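Local structure of Serine/threonine-protein kinase Tel1 (Chaetomium thermophilum, 6SKY) at residues T1455-K1460 / F1511-F1515; C1978-I1982 / S1996-S2000; A1991-N1995 / T2017-I2023. The protein phosphorylates serine and threonine residues of proteins using ATP, and probably acts as a DNA damage sensor that activates checkpoint signalling. One frame throughout, in Å; residues are numbered along the deposited sequence.

How the contacts relate
The three contacts come from the helical part of the chain, away from the nucleotide and magnesium sites. Contact 1 comes first along the sequence and stands apart. Its centre is about 72 Å from that of contact 2 and about 67 Å from that of contact 3. Contacts 2 and 3 lie in the FAT region, with centres about 12 Å apart. They share helix 1991-1999, which packs on helix 1974-1988 in contact 2 and on helix 2011-2021 in contact 3. Their segments alternate along the chain, and Leu-1998 of contact 2 touches Thr-2017 of contact 3. Both also touch the second subunit, so this helix cluster forms part of the dimer interface.

Contact 1. Residues T1455-K1460 / F1511-F1515; sequences TQYLIK and FHAWF
Trp-1514 reaches across to Ile-1459 and puts the edge of its indole against that side chain, CH2 to CG2 at 3.7 Å. Both segments are helical, inside helices 1448-1461 and 1502-1521. Their short axes run nearly parallel, 9° apart, with a closest approach of 11.8 Å. Gln-1456 CA and Phe-1511 CA are the nearest pair of CA atoms, 7.5 Å apart. Large side chains fill this wide gap. Phe-1511 and Trp-1514 both have chi1 t, and their CA-to-CB bonds point toward 1455-1460. The Phe-1511 ring meets Gln-1456, CD2 to CG at 3.5 Å, and Thr-1455, CZ to CG2 at 4.0 Å. Ile-1459 is m,t. Its CD1 lies 4.3 Å from Phe-1511 CZ, at the ring edge, and 4.0 Å from Phe-1515 CE1, over one face of that ring. Lys-1460 lies beside the indole, CG to Trp-1514 CZ2 at 4.4 Å. No hydrogen bond crosses between the segments. Thr-1455 OG1 instead bonds to Ala-1451 O within its own helix. Tyr-1476 of the intervening helix 1470-1487 touches Thr-1455 and Ile-1459, and Leu-1484 of the same helix touches Phe-1511. Near-parallel helices joined through an intervening helix are typical of an alpha solenoid.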
loop_
_atom_site.group_PDB
_atom_site.type_symbol
_atom_site.label_atom_id
_atom_site.label_comp_id
_atom_site.label_asym_id
_atom_site.label_seq_id
_atom_site.Cartn_x
_atom_site.Cartn_y
_atom_site.Cartn_z
ATOM N N THR A 1455 -79.803 4.534 21.133
ATOM C CA THR A 1455 -78.571 5.264 20.868
ATOM C C THR A 1455 -78.846 6.745 20.657
ATOM O O THR A 1455 -78.122 7.599 21.180
ATOM C CB THR A 1455 -77.872 4.678 19.650
ATOM O OG1 THR A 1455 -77.782 3.258 19.789
ATOM C CG2 THR A 1455 -76.488 5.248 19.524
ATOM N N GLN A 1456 -79.877 7.067 19.870
ATOM C CA GLN A 1456 -80.282 8.457 19.717
ATOM C C GLN A 1456 -80.575 9.084 21.067
ATOM O O GLN A 1456 -80.102 10.185 21.371
ATOM C CB GLN A 1456 -81.512 8.561 18.822
ATOM C CG GLN A 1456 -81.286 8.255 17.368
ATOM C CD GLN A 1456 -82.272 8.983 16.483
ATOM O OE1 GLN A 1456 -82.671 10.107 16.782
ATOM N NE2 GLN A 1456 -82.672 8.348 15.388
ATOM N N TYR A 1457 -81.352 8.386 21.899
ATOM C CA TYR A 1457 -81.721 8.949 23.190
ATOM C C TYR A 1457 -80.498 9.197 24.055
ATOM O O TYR A 1457 -80.378 10.254 24.680
ATOM C CB TYR A 1457 -82.703 8.033 23.915
ATOM C CG TYR A 1457 -83.025 8.514 25.310
ATOM C CD1 TYR A 1457 -83.940 9.532 25.519
ATOM C CD2 TYR A 1457 -82.404 7.959 26.415
ATOM C CE1 TYR A 1457 -84.229 9.982 26.789
ATOM C CE2 TYR A 1457 -82.686 8.403 27.688
ATOM C CZ TYR A 1457 -83.598 9.411 27.870
ATOM O OH TYR A 1457 -83.876 9.849 29.141
ATOM N N LEU A 1458 -79.579 8.232 24.102
ATOM C CA LEU A 1458 -78.407 8.364 24.959
ATOM C C LEU A 1458 -77.498 9.487 24.482
ATOM O O LEU A 1458 -77.037 10.302 25.286
ATOM C CB LEU A 1458 -77.650 7.042 25.019
ATOM C CG LEU A 1458 -78.361 5.936 25.789
ATOM C CD1 LEU A 1458 -77.665 4.612 25.583
ATOM C CD2 LEU A 1458 -78.409 6.289 27.256
ATOM N N ILE A 1459 -77.222 9.549 23.179
ATOM C CA ILE A 1459 -76.362 10.617 22.676
ATOM C C ILE A 1459 -77.012 11.972 22.908
ATOM O O ILE A 1459 -76.335 12.956 23.224
ATOM C CB ILE A 1459 -76.033 10.401 21.190
ATOM C CG1 ILE A 1459 -75.380 9.044 20.972
ATOM C CG2 ILE A 1459 -75.098 11.485 20.703
ATOM C CD1 ILE A 1459 -75.081 8.754 19.532
ATOM N N LYS A 1460 -78.338 12.045 22.771
ATOM C CA LYS A 1460 -79.025 13.317 22.938
ATOM C C LYS A 1460 -79.027 13.761 24.395
ATOM O O LYS A 1460 -78.814 14.942 24.687
ATOM C CB LYS A 1460 -80.450 13.196 22.407
ATOM C CG LYS A 1460 -81.021 14.473 21.834
ATOM C CD LYS A 1460 -82.270 14.180 21.023
ATOM C CE LYS A 1460 -82.715 15.394 20.235
ATOM N NZ LYS A 1460 -83.908 15.103 19.400
ATOM N N PHE A 1511 -80.630 8.316 11.044
ATOM C CA PHE A 1511 -79.737 8.392 12.193
ATOM C C PHE A 1511 -78.343 8.831 11.776
ATOM O O PHE A 1511 -77.701 9.616 12.475
ATOM C CB PHE A 1511 -79.660 7.052 12.914
ATOM C CG PHE A 1511 -78.602 7.017 13.971
ATOM C CD1 PHE A 1511 -77.477 6.234 13.822
ATOM C CD2 PHE A 1511 -78.711 7.809 15.098
ATOM C CE1 PHE A 1511 -76.502 6.223 14.787
ATOM C CE2 PHE A 1511 -77.738 7.802 16.061
ATOM C CZ PHE A 1511 -76.632 7.011 15.906
ATOM N N HIS A 1512 -77.852 8.315 10.650
ATOM C CA HIS A 1512 -76.548 8.718 10.137
ATOM C C HIS A 1512 -76.505 10.217 9.881
ATOM O O HIS A 1512 -75.540 10.893 10.256
ATOM C CB HIS A 1512 -76.252 7.921 8.866
ATOM C CG HIS A 1512 -74.922 8.215 8.244
ATOM N ND1 HIS A 1512 -73.996 7.228 7.982
ATOM C CD2 HIS A 1512 -74.378 9.369 7.794
ATOM C CE1 HIS A 1512 -72.931 7.767 7.420
ATOM N NE2 HIS A 1512 -73.137 9.064 7.294
ATOM N N ALA A 1513 -77.555 10.757 9.259
ATOM C CA ALA A 1513 -77.600 12.190 8.986
ATOM C C ALA A 1513 -77.648 12.997 10.278
ATOM O O ALA A 1513 -76.921 13.987 10.433
ATOM C CB ALA A 1513 -78.799 12.518 8.101
ATOM N N TRP A 1514 -78.501 12.587 11.222
ATOM C CA TRP A 1514 -78.584 13.297 12.495
ATOM C C TRP A 1514 -77.253 13.267 13.230
ATOM O O TRP A 1514 -76.820 14.280 13.788
ATOM C CB TRP A 1514 -79.679 12.695 13.375
ATOM C CG TRP A 1514 -79.653 13.245 14.763
ATOM C CD1 TRP A 1514 -80.267 14.374 15.204
ATOM C CD2 TRP A 1514 -78.954 12.704 15.889
ATOM N NE1 TRP A 1514 -80.002 14.570 16.534
ATOM C CE2 TRP A 1514 -79.197 13.556 16.978
ATOM C CE3 TRP A 1514 -78.148 11.579 16.080
ATOM C CZ2 TRP A 1514 -78.665 13.320 18.241
ATOM C CZ3 TRP A 1514 -77.620 11.348 17.334
ATOM C CH2 TRP A 1514 -77.881 12.212 18.396
ATOM N N PHE A 1515 -76.591 12.111 13.235
ATOM C CA PHE A 1515 -75.334 11.966 13.955
ATOM C C PHE A 1515 -74.242 12.804 13.318
ATOM O O PHE A 1515 -73.446 13.431 14.024
ATOM C CB PHE A 1515 -74.930 10.494 13.994
ATOM C CG PHE A 1515 -73.871 10.182 15.004
ATOM C CD1 PHE A 1515 -73.636 11.029 16.064
ATOM C CD2 PHE A 1515 -73.105 9.041 14.888
ATOM C CE1 PHE A 1515 -72.666 10.746 16.991
ATOM C CE2 PHE A 1515 -72.130 8.754 15.812
ATOM C CZ PHE A 1515 -71.911 9.611 16.865
#

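Contact 2. Residues C1978-I1982 / S1996-S2000; sequences CNALI and SLLQS
Cys-1978 opens the helical segment 1978-1982, part of helix 1974-1988. Its chi1 is t, and SG lies 3.7 Å from Leu-1997 CD2. Leu-1981, one turn on, points toward the partner and sets CB 3.8 Å from Leu-1997 CD1. Its side chain also packs on helix 1953-1968 and on Leu-1993 of the second subunit. Ile-1982 follows, bonded through its N to Cys-1978 O at 2.8 Å. Its CA and Leu-1997 CA are the nearest CA pair, 6.7 Å apart. It is m,t, with CG1 4.0 Å from Leu-1997 CB and CD1 3.8 Å from Leu-1998 CD2. Segment 1996-2000 comes from the C-terminal part of helix 1991-1999. Ser-2000 OG donates to Ser-1996 O at 3.1 Å, beside a weak backbone bond from Ser-2000 N to the same oxygen at 3.5 Å. Leu-1997, chi1 -101° and chi2 t, is inserted among Cys-1978, Leu-1981 and Ile-1982. Leu-1998, m,t, continues to Thr-2014 and Thr-2017 of helix 2011-2021. The two segments thus join consecutive FAT helices at the subunit interface. No hydrogen bond crosses between them, so the contact depends on apolar packing centred on one leucine.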
loop_
_atom_site.group_PDB
_atom_site.type_symbol
_atom_site.label_atom_id
_atom_site.label_comp_id
_atom_site.label_asym_id
_atom_site.label_seq_id
_atom_site.Cartn_x
_atom_site.Cartn_y
_atom_site.Cartn_z
ATOM N N CYS A 1978 -15.725 -23.346 -2.600
ATOM C CA CYS A 1978 -16.339 -22.727 -3.765
ATOM C C CYS A 1978 -17.431 -21.765 -3.336
ATOM O O CYS A 1978 -17.461 -20.611 -3.775
ATOM C CB CYS A 1978 -16.888 -23.800 -4.696
ATOM S SG CYS A 1978 -17.414 -23.206 -6.301
ATOM N N ASN A 1979 -18.299 -22.205 -2.423
ATOM C CA ASN A 1979 -19.337 -21.326 -1.902
ATOM C C ASN A 1979 -18.737 -20.018 -1.423
ATOM O O ASN A 1979 -19.092 -18.938 -1.911
ATOM C CB ASN A 1979 -20.091 -22.018 -0.770
ATOM C CG ASN A 1979 -21.221 -22.876 -1.271
ATOM O OD1 ASN A 1979 -21.824 -22.586 -2.299
ATOM N ND2 ASN A 1979 -21.516 -23.942 -0.547
ATOM N N ALA A 1980 -17.768 -20.112 -0.512
ATOM C CA ALA A 1980 -17.127 -18.916 0.008
ATOM C C ALA A 1980 -16.617 -18.052 -1.127
ATOM O O ALA A 1980 -16.896 -16.850 -1.180
ATOM C CB ALA A 1980 -15.995 -19.302 0.950
ATOM N N LEU A 1981 -15.938 -18.669 -2.092
ATOM C CA LEU A 1981 -15.377 -17.908 -3.198
ATOM C C LEU A 1981 -16.459 -17.138 -3.927
ATOM O O LEU A 1981 -16.320 -15.935 -4.168
ATOM C CB LEU A 1981 -14.634 -18.831 -4.153
ATOM C CG LEU A 1981 -13.164 -18.993 -3.815
ATOM C CD1 LEU A 1981 -12.565 -20.007 -4.721
ATOM C CD2 LEU A 1981 -12.478 -17.672 -3.983
ATOM N N ILE A 1982 -17.569 -17.804 -4.245
ATOM C CA ILE A 1982 -18.644 -17.120 -4.951
ATOM C C ILE A 1982 -19.088 -15.910 -4.153
ATOM O O ILE A 1982 -19.178 -14.794 -4.681
ATOM C CB ILE A 1982 -19.809 -18.084 -5.223
ATOM C CG1 ILE A 1982 -19.334 -19.249 -6.077
ATOM C CG2 ILE A 1982 -20.911 -17.365 -5.945
ATOM C CD1 ILE A 1982 -20.214 -20.448 -6.000
ATOM N N SER A 1996 -18.946 -18.155 -13.835
ATOM C CA SER A 1996 -18.245 -19.378 -14.206
ATOM C C SER A 1996 -18.083 -20.316 -13.021
ATOM O O SER A 1996 -18.074 -21.533 -13.198
ATOM C CB SER A 1996 -16.887 -19.043 -14.804
ATOM O OG SER A 1996 -15.965 -18.724 -13.791
ATOM N N LEU A 1997 -17.937 -19.776 -11.814
ATOM C CA LEU A 1997 -17.829 -20.630 -10.636
ATOM C C LEU A 1997 -19.163 -21.248 -10.254
ATOM O O LEU A 1997 -19.193 -22.302 -9.614
ATOM C CB LEU A 1997 -17.286 -19.837 -9.457
ATOM C CG LEU A 1997 -15.822 -19.965 -9.075
ATOM C CD1 LEU A 1997 -15.580 -19.147 -7.846
ATOM C CD2 LEU A 1997 -15.472 -21.398 -8.811
ATOM N N LEU A 1998 -20.270 -20.592 -10.596
ATOM C CA LEU A 1998 -21.585 -21.159 -10.334
ATOM C C LEU A 1998 -21.928 -22.239 -11.341
ATOM O O LEU A 1998 -22.495 -23.269 -10.973
ATOM C CB LEU A 1998 -22.649 -20.067 -10.360
ATOM C CG LEU A 1998 -22.730 -19.103 -9.186
ATOM C CD1 LEU A 1998 -23.522 -17.892 -9.576
ATOM C CD2 LEU A 1998 -23.372 -19.785 -8.024
ATOM N N GLN A 1999 -21.599 -22.021 -12.615
ATOM C CA GLN A 1999 -21.901 -23.025 -13.630
ATOM C C GLN A 1999 -21.160 -24.331 -13.397
ATOM O O GLN A 1999 -21.562 -25.362 -13.937
ATOM C CB GLN A 1999 -21.580 -22.488 -15.013
ATOM C CG GLN A 1999 -22.600 -21.501 -15.505
ATOM C CD GLN A 1999 -22.244 -20.928 -16.853
ATOM O OE1 GLN A 1999 -21.078 -20.893 -17.238
ATOM N NE2 GLN A 1999 -23.253 -20.477 -17.583
ATOM N N SER A 2000 -20.096 -24.312 -12.614
ATOM C CA SER A 2000 -19.419 -25.522 -12.187
ATOM C C SER A 2000 -20.095 -26.174 -10.996
ATOM O O SER A 2000 -19.562 -27.147 -10.459
ATOM C CB SER A 2000 -17.966 -25.206 -11.845
ATOM O OG SER A 2000 -17.346 -24.509 -12.908
#

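Contact 3. Residues A1991-N1995 / T2017-I2023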
loop_
_atom_site.group_PDB
_atom_site.type_symbol
_atom_site.label_atom_id
_atom_site.label_comp_id
_atom_site.label_asym_id
_atom_site.label_seq_id
_atom_site.Cartn_x
_atom_site.Cartn_y
_atom_site.Cartn_z
ATOM N N ALA A 1991 -18.528 -10.262 -11.746
ATOM C CA ALA A 1991 -19.703 -11.097 -11.947
ATOM C C ALA A 1991 -19.447 -12.251 -12.903
ATOM O O ALA A 1991 -20.025 -13.325 -12.724
ATOM C CB ALA A 1991 -20.865 -10.247 -12.452
ATOM N N GLY A 1992 -18.597 -12.067 -13.913
ATOM C CA GLY A 1992 -18.324 -13.154 -14.839
ATOM C C GLY A 1992 -17.577 -14.306 -14.195
ATOM O O GLY A 1992 -17.837 -15.473 -14.497
ATOM N N LEU A 1993 -16.649 -14.000 -13.294
ATOM C CA LEU A 1993 -15.931 -15.054 -12.592
ATOM C C LEU A 1993 -16.855 -15.841 -11.678
ATOM O O LEU A 1993 -16.779 -17.072 -11.620
ATOM C CB LEU A 1993 -14.777 -14.464 -11.790
ATOM C CG LEU A 1993 -13.461 -14.203 -12.509
ATOM C CD1 LEU A 1993 -13.544 -12.953 -13.354
ATOM C CD2 LEU A 1993 -12.354 -14.093 -11.497
ATOM N N SER A 1994 -17.732 -15.156 -10.952
ATOM C CA SER A 1994 -18.673 -15.874 -10.108
ATOM C C SER A 1994 -19.685 -16.639 -10.940
ATOM O O SER A 1994 -20.153 -17.697 -10.517
ATOM C CB SER A 1994 -19.368 -14.909 -9.160
ATOM O OG SER A 1994 -19.833 -13.781 -9.860
ATOM N N ASN A 1995 -20.011 -16.151 -12.132
ATOM C CA ASN A 1995 -20.873 -16.910 -13.026
ATOM C C ASN A 1995 -20.215 -18.216 -13.439
ATOM O O ASN A 1995 -20.840 -19.282 -13.408
ATOM C CB ASN A 1995 -21.208 -16.076 -14.253
ATOM C CG ASN A 1995 -22.271 -16.706 -15.103
ATOM O OD1 ASN A 1995 -23.182 -17.347 -14.595
ATOM N ND2 ASN A 1995 -22.162 -16.531 -16.409
ATOM N N THR A 2017 -26.008 -12.434 -9.734
ATOM C CA THR A 2017 -25.169 -12.537 -10.918
ATOM C C THR A 2017 -25.998 -12.521 -12.189
ATOM O O THR A 2017 -25.607 -11.904 -13.183
ATOM C CB THR A 2017 -24.340 -13.810 -10.838
ATOM O OG1 THR A 2017 -23.595 -13.811 -9.620
ATOM C CG2 THR A 2017 -23.392 -13.891 -11.985
ATOM N N ALA A 2018 -27.149 -13.190 -12.177
ATOM C CA ALA A 2018 -28.010 -13.181 -13.350
ATOM C C ALA A 2018 -28.532 -11.787 -13.644
ATOM O O ALA A 2018 -28.676 -11.411 -14.807
ATOM C CB ALA A 2018 -29.165 -14.151 -13.151
ATOM N N ARG A 2019 -28.829 -11.004 -12.606
ATOM C CA ARG A 2019 -29.309 -9.648 -12.841
ATOM C C ARG A 2019 -28.192 -8.727 -13.312
ATOM O O ARG A 2019 -28.419 -7.852 -14.150
ATOM C CB ARG A 2019 -29.949 -9.097 -11.580
ATOM C CG ARG A 2019 -30.509 -7.723 -11.758
ATOM C CD ARG A 2019 -31.039 -7.164 -10.471
ATOM N NE ARG A 2019 -30.063 -7.202 -9.396
ATOM C CZ ARG A 2019 -29.044 -6.367 -9.287
ATOM N NH1 ARG A 2019 -28.209 -6.474 -8.273
ATOM N NH2 ARG A 2019 -28.849 -5.441 -10.198
ATOM N N LYS A 2020 -26.983 -8.897 -12.781
ATOM C CA LYS A 2020 -25.879 -8.040 -13.194
ATOM C C LYS A 2020 -25.448 -8.324 -14.623
ATOM O O LYS A 2020 -25.144 -7.397 -15.375
ATOM C CB LYS A 2020 -24.702 -8.208 -12.247
ATOM C CG LYS A 2020 -24.894 -7.543 -10.925
ATOM C CD LYS A 2020 -23.754 -7.870 -10.008
ATOM C CE LYS A 2020 -23.911 -7.166 -8.689
ATOM N NZ LYS A 2020 -23.995 -5.707 -8.900
ATOM N N LEU A 2021 -25.395 -9.592 -15.017
ATOM C CA LEU A 2021 -25.042 -9.916 -16.392
ATOM C C LEU A 2021 -26.224 -9.845 -17.340
ATOM O O LEU A 2021 -26.029 -9.989 -18.548
ATOM C CB LEU A 2021 -24.425 -11.307 -16.465
ATOM C CG LEU A 2021 -23.075 -11.435 -15.779
ATOM C CD1 LEU A 2021 -22.633 -12.869 -15.765
ATOM C CD2 LEU A 2021 -22.068 -10.573 -16.482
ATOM N N GLU A 2022 -27.432 -9.638 -16.822
ATOM C CA GLU A 2022 -28.657 -9.548 -17.610
ATOM C C GLU A 2022 -28.945 -10.849 -18.354
ATOM O O GLU A 2022 -29.023 -10.897 -19.576
ATOM C CB GLU A 2022 -28.596 -8.362 -18.562
ATOM C CG GLU A 2022 -28.487 -7.059 -17.836
ATOM C CD GLU A 2022 -28.706 -5.884 -18.736
ATOM O OE1 GLU A 2022 -28.645 -6.068 -19.964
ATOM O OE2 GLU A 2022 -28.949 -4.774 -18.219
ATOM N N ILE A 2023 -29.111 -11.905 -17.575
ATOM C CA ILE A 2023 -29.481 -13.229 -18.056
ATOM C C ILE A 2023 -30.909 -13.461 -17.595
ATOM O O ILE A 2023 -31.143 -13.891 -16.465
ATOM C CB ILE A 2023 -28.542 -14.309 -17.520
ATOM C CG1 ILE A 2023 -27.121 -14.060 -17.998
ATOM C CG2 ILE A 2023 -29.010 -15.671 -17.930
ATOM C CD1 ILE A 2023 -26.104 -14.816 -17.212
#
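This contact belongs to the helical FAT region at the dimer interface, where the start of helix 1991-1999 packs on the end of helix 2011-2021. The short axes cross at -135° and approach to 9.8 Å. With only a methyl side chain at Ala-1991, its CA comes within 5.7 Å of Thr-2017 CA. Ala-1991 O lies 3.5 Å from Thr-2017 CG2, and Ala-1991 CB sits 4.2 Å from Leu-2021 CG. One turn later, Asn-1995 packs its CB 3.8 Å from Thr-2017 CG2 and its ND2 3.7 Å from Leu-2021 CD1. A Schellman motif ends the second helix. Glu-2022 has positive phi, Ile-2023 N bonds to Ala-2018 O at 2.8 Å, and Glu-2022 N bonds weakly to Arg-2019 O at 3.4 Å. The turn brings Ile-2023 CD1 to 4.4 Å from Asn-1995 ND2. The second subunit bonds to both ends: Asp-1964 of that subunit accepts from Ala-1991 N and Gly-1992 N, and its Arg-1970 donates to Glu-2022 O. Within the chain the two segments are held by van der Waals contact, while polar bonds at these ends link the subunits.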